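Local coordinates for tetratricopeptide repeat protein (Parabacteroides merdae ATCC 43184, PDB 4R7S), which is of unknown function but, as a helical tetratricopeptide repeat protein, probably serves as a scaffold for binding other proteins or peptides, at residues 72-83 with 97-108. Residues are numbered along the deposited sequence; the frame is centred on the assembly and turned at random. Where two conformers were deposited one is given.
Sequences TKNITILENRAS and DYNTLLIENPEH. With EDO (1,2-ethanediol), chain H.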
# COMPACT_ATOMS: atom_id res chain seq x y z
N THR A 72 -15.78 -11.18 -14.33
CA THR A 72 -15.81 -11.20 -12.85
C THR A 72 -14.62 -11.95 -12.17
O THR A 72 -14.41 -11.77 -10.96
CB THR A 72 -17.12 -11.82 -12.35
OG1 THR A 72 -17.23 -13.14 -12.86
CG2 THR A 72 -18.35 -10.98 -12.73
N LYS A 73 -13.88 -12.78 -12.92
CA LYS A 73 -12.78 -13.52 -12.29
C LYS A 73 -11.40 -13.17 -12.92
O LYS A 73 -10.43 -13.94 -12.79
CB LYS A 73 -13.09 -15.03 -12.32
CG LYS A 73 -13.88 -15.47 -11.07
CD LYS A 73 -15.40 -15.30 -11.13
CE LYS A 73 -16.04 -15.45 -9.76
NZ LYS A 73 -17.49 -15.76 -9.85
N ASN A 74 -11.30 -11.97 -13.53
CA ASN A 74 -10.08 -11.42 -14.12
C ASN A 74 -9.16 -10.89 -13.00
O ASN A 74 -9.44 -9.86 -12.38
CB ASN A 74 -10.41 -10.31 -15.13
CG ASN A 74 -9.18 -9.78 -15.83
OD1 ASN A 74 -8.35 -9.06 -15.25
ND2 ASN A 74 -9.03 -10.19 -17.08
N ILE A 75 -8.04 -11.60 -12.79
CA ILE A 75 -6.98 -11.34 -11.80
C ILE A 75 -6.56 -9.87 -11.82
O ILE A 75 -6.58 -9.25 -10.76
CB ILE A 75 -5.77 -12.30 -12.05
CG1 ILE A 75 -6.05 -13.67 -11.41
CG2 ILE A 75 -4.44 -11.75 -11.52
CD1 ILE A 75 -6.46 -14.73 -12.37
N THR A 76 -6.23 -9.31 -13.03
CA THR A 76 -5.78 -7.92 -13.17
C THR A 76 -6.83 -6.94 -12.67
O THR A 76 -6.50 -6.15 -11.79
CB THR A 76 -5.37 -7.61 -14.60
OG1 THR A 76 -4.32 -8.50 -14.96
CG2 THR A 76 -4.87 -6.18 -14.77
N ILE A 77 -8.07 -7.02 -13.16
CA ILE A 77 -9.14 -6.11 -12.74
C ILE A 77 -9.39 -6.23 -11.22
O ILE A 77 -9.46 -5.21 -10.55
CB ILE A 77 -10.44 -6.31 -13.59
CG1 ILE A 77 -10.11 -6.22 -15.11
CG2 ILE A 77 -11.51 -5.26 -13.21
CD1 ILE A 77 -11.28 -6.73 -16.08
N LEU A 78 -9.44 -7.46 -10.67
CA LEU A 78 -9.69 -7.68 -9.25
C LEU A 78 -8.57 -7.15 -8.39
O LEU A 78 -8.84 -6.48 -7.40
CB LEU A 78 -9.93 -9.18 -8.96
CG LEU A 78 -11.26 -9.75 -9.45
CD1 LEU A 78 -11.24 -11.25 -9.41
CD2 LEU A 78 -12.45 -9.19 -8.66
N GLU A 79 -7.33 -7.39 -8.80
CA GLU A 79 -6.13 -6.92 -8.11
C GLU A 79 -6.06 -5.38 -8.12
O GLU A 79 -5.74 -4.79 -7.11
CB GLU A 79 -4.88 -7.54 -8.74
CG GLU A 79 -3.56 -7.11 -8.12
CD GLU A 79 -2.33 -7.49 -8.91
OE1 GLU A 79 -2.19 -8.69 -9.25
OE2 GLU A 79 -1.48 -6.60 -9.15
N ASN A 80 -6.41 -4.74 -9.24
CA ASN A 80 -6.35 -3.29 -9.32
C ASN A 80 -7.49 -2.61 -8.54
O ASN A 80 -7.23 -1.65 -7.81
CB ASN A 80 -6.30 -2.82 -10.77
CG ASN A 80 -4.91 -3.01 -11.35
OD1 ASN A 80 -3.99 -2.23 -11.13
ND2 ASN A 80 -4.69 -4.12 -11.97
N ARG A 81 -8.71 -3.12 -8.66
CA ARG A 81 -9.88 -2.56 -7.96
C ARG A 81 -9.78 -2.82 -6.44
O ARG A 81 -10.14 -1.95 -5.65
CB ARG A 81 -11.17 -3.15 -8.55
CG ARG A 81 -12.47 -2.42 -8.26
CD ARG A 81 -13.43 -3.55 -7.97
NE ARG A 81 -14.80 -3.35 -8.40
CZ ARG A 81 -15.79 -4.20 -8.15
NH1 ARG A 81 -15.56 -5.31 -7.46
NH2 ARG A 81 -17.01 -3.95 -8.59
N ALA A 82 -9.26 -4.00 -6.03
CA ALA A 82 -9.09 -4.26 -4.60
C ALA A 82 -8.08 -3.27 -4.02
O ALA A 82 -8.34 -2.69 -2.97
CB ALA A 82 -8.66 -5.69 -4.35
N SER A 83 -6.99 -3.00 -4.76
CA SER A 83 -5.96 -2.04 -4.38
C SER A 83 -6.56 -0.63 -4.34
O SER A 83 -6.24 0.14 -3.44
CB SER A 83 -4.80 -2.09 -5.37
OG SER A 83 -3.83 -1.10 -5.06
N ASP A 97 -12.93 -8.50 -3.00
CA ASP A 97 -12.27 -8.69 -4.29
C ASP A 97 -11.06 -9.67 -4.17
O ASP A 97 -10.88 -10.50 -5.08
CB ASP A 97 -11.83 -7.35 -4.90
CG ASP A 97 -12.91 -6.62 -5.69
OD1 ASP A 97 -14.03 -7.17 -5.85
OD2 ASP A 97 -12.64 -5.50 -6.16
N TYR A 98 -10.28 -9.60 -3.04
CA TYR A 98 -9.18 -10.55 -2.79
C TYR A 98 -9.76 -11.93 -2.56
O TYR A 98 -9.18 -12.92 -2.98
CB TYR A 98 -8.26 -10.12 -1.62
CG TYR A 98 -7.43 -8.88 -1.91
CD1 TYR A 98 -6.56 -8.85 -3.00
CD2 TYR A 98 -7.49 -7.77 -1.08
CE1 TYR A 98 -5.82 -7.70 -3.30
CE2 TYR A 98 -6.74 -6.62 -1.35
CZ TYR A 98 -5.92 -6.59 -2.48
OH TYR A 98 -5.18 -5.48 -2.79
N ASN A 99 -10.95 -11.99 -1.94
CA ASN A 99 -11.62 -13.27 -1.71
C ASN A 99 -12.05 -13.89 -3.02
O ASN A 99 -11.82 -15.07 -3.24
CB ASN A 99 -12.79 -13.10 -0.77
CG ASN A 99 -12.39 -12.91 0.66
OD1 ASN A 99 -11.21 -13.09 1.06
ND2 ASN A 99 -13.38 -12.56 1.47
N THR A 100 -12.61 -13.08 -3.93
CA THR A 100 -12.98 -13.54 -5.27
C THR A 100 -11.71 -14.05 -5.96
O THR A 100 -11.67 -15.18 -6.46
CB THR A 100 -13.68 -12.41 -6.07
OG1 THR A 100 -14.85 -11.97 -5.38
CG2 THR A 100 -14.04 -12.83 -7.50
N LEU A 101 -10.67 -13.21 -5.95
CA LEU A 101 -9.39 -13.53 -6.57
C LEU A 101 -8.80 -14.84 -6.03
O LEU A 101 -8.50 -15.74 -6.81
CB LEU A 101 -8.39 -12.37 -6.36
CG LEU A 101 -7.35 -12.19 -7.41
CD1 LEU A 101 -6.76 -10.81 -7.31
CD2 LEU A 101 -6.25 -13.20 -7.27
N LEU A 102 -8.66 -14.96 -4.68
CA LEU A 102 -8.01 -16.09 -4.02
C LEU A 102 -8.84 -17.39 -4.01
O LEU A 102 -8.25 -18.47 -3.92
CB LEU A 102 -7.55 -15.70 -2.60
CG LEU A 102 -6.34 -14.73 -2.64
CD1 LEU A 102 -6.14 -14.00 -1.33
CD2 LEU A 102 -5.06 -15.44 -3.14
N ILE A 103 -10.17 -17.33 -4.15
CA ILE A 103 -10.94 -18.57 -4.27
C ILE A 103 -10.62 -19.13 -5.69
O ILE A 103 -10.43 -20.34 -5.83
CB ILE A 103 -12.46 -18.34 -3.98
CG1 ILE A 103 -12.73 -18.04 -2.46
CG2 ILE A 103 -13.37 -19.45 -4.53
CD1 ILE A 103 -12.21 -19.08 -1.39
N GLU A 104 -10.42 -18.24 -6.68
CA GLU A 104 -10.04 -18.61 -8.04
C GLU A 104 -8.60 -19.11 -8.10
O GLU A 104 -8.37 -20.20 -8.61
CB GLU A 104 -10.25 -17.45 -9.01
CG GLU A 104 -11.63 -17.44 -9.61
CD GLU A 104 -11.90 -18.44 -10.72
OE1 GLU A 104 -11.09 -18.51 -11.68
OE2 GLU A 104 -12.96 -19.10 -10.67
N ASN A 105 -7.64 -18.29 -7.59
CA ASN A 105 -6.21 -18.66 -7.56
C ASN A 105 -5.72 -18.57 -6.12
O ASN A 105 -5.28 -17.52 -5.66
CB ASN A 105 -5.31 -17.83 -8.51
CG ASN A 105 -3.84 -18.28 -8.58
OD1 ASN A 105 -3.41 -19.27 -7.96
ND2 ASN A 105 -3.02 -17.58 -9.37
N PRO A 106 -5.83 -19.69 -5.35
CA PRO A 106 -5.40 -19.64 -3.95
C PRO A 106 -3.88 -19.45 -3.78
O PRO A 106 -3.45 -19.31 -2.64
CB PRO A 106 -5.86 -21.01 -3.39
CG PRO A 106 -6.85 -21.55 -4.39
CD PRO A 106 -6.35 -21.03 -5.70
N GLU A 107 -3.09 -19.38 -4.89
CA GLU A 107 -1.64 -19.20 -4.80
C GLU A 107 -1.14 -17.86 -5.39
O GLU A 107 0.07 -17.72 -5.62
CB GLU A 107 -0.89 -20.37 -5.49
CG GLU A 107 -1.16 -21.74 -4.90
CD GLU A 107 -0.28 -22.87 -5.39
OE1 GLU A 107 0.66 -22.60 -6.19
OE2 GLU A 107 -0.50 -24.02 -4.95
N HIS A 108 -2.05 -16.89 -5.62
CA HIS A 108 -1.69 -15.57 -6.17
C HIS A 108 -1.05 -14.73 -5.05
O HIS A 108 -1.75 -14.25 -4.14
CB HIS A 108 -2.91 -14.87 -6.80
CG HIS A 108 -2.57 -13.66 -7.62
ND1 HIS A 108 -2.93 -12.39 -7.22
CD2 HIS A 108 -1.94 -13.57 -8.82
CE1 HIS A 108 -2.49 -11.57 -8.16
NE2 HIS A 108 -1.89 -12.23 -9.15
C1 EDO H . -1.62 -1.75 -14.70
O1 EDO H . -1.33 -1.70 -13.30
C2 EDO H . -3.07 -2.24 -14.97
O2 EDO H . -3.70 -1.41 -15.95
O HOH W 1 -9.09 -16.41 -13.55
O HOH W 2 -3.96 -5.53 -5.08
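R81 and D97 form the salt bridge between helices 75-83 and 97-104, which run nearly antiparallel with axes 9.0 Å apart, a helix packing consistent with the tetratricopeptide repeat family. The guanidinium and carboxylate lie almost coplanar, 8° apart, with D97 at the guanidinium edge. R81 NH1 gives D97 OD1 a weak, bent bond of 2.9 Å (127°); a second weak bond to OD2 is straighter, but the position of that oxygen is less sure. NH2 turns instead to T65 OG1, a weak bond. With an alanine at R81, the buried D97 carboxylate would probably lose its cationic mate in this contact, and T65 a weak donor. Beside the bridge, A82 CB sits over one face of the Y98 ring, 3.6 Å from its centroid, a CH-pi contact. Y98 reaches it with CG anti to its carbonyl carbon (chi1 -69°). At the ring edge a water links Y98 OH, 2.6 Å away, to the backbone oxygen of E79, giving that carbonyl a second partner besides S83 N. L101 CD1 packs against L78 CB at 3.9 Å, and T100 CG2 meets L78 CD1, while T100 OG1 is bonded back to N96 O. Farther along, E79 OE1 lies in the plane of the H108 ring at its edge, 3.1 Å from CE1. The alkyl parts of K73 and E104 cross, and a water bonded to K73 O makes a weak bond to E104 OE1. N74 OD1 caps helix 75-83 by accepting from I77 N (2.9 Å). Helix 57-68 packs against I77, N80 and R81 of the first helix, whereas helix 109-121 receives Y98 and L102 of the second, so the pair continues the stack of antiparallel helices.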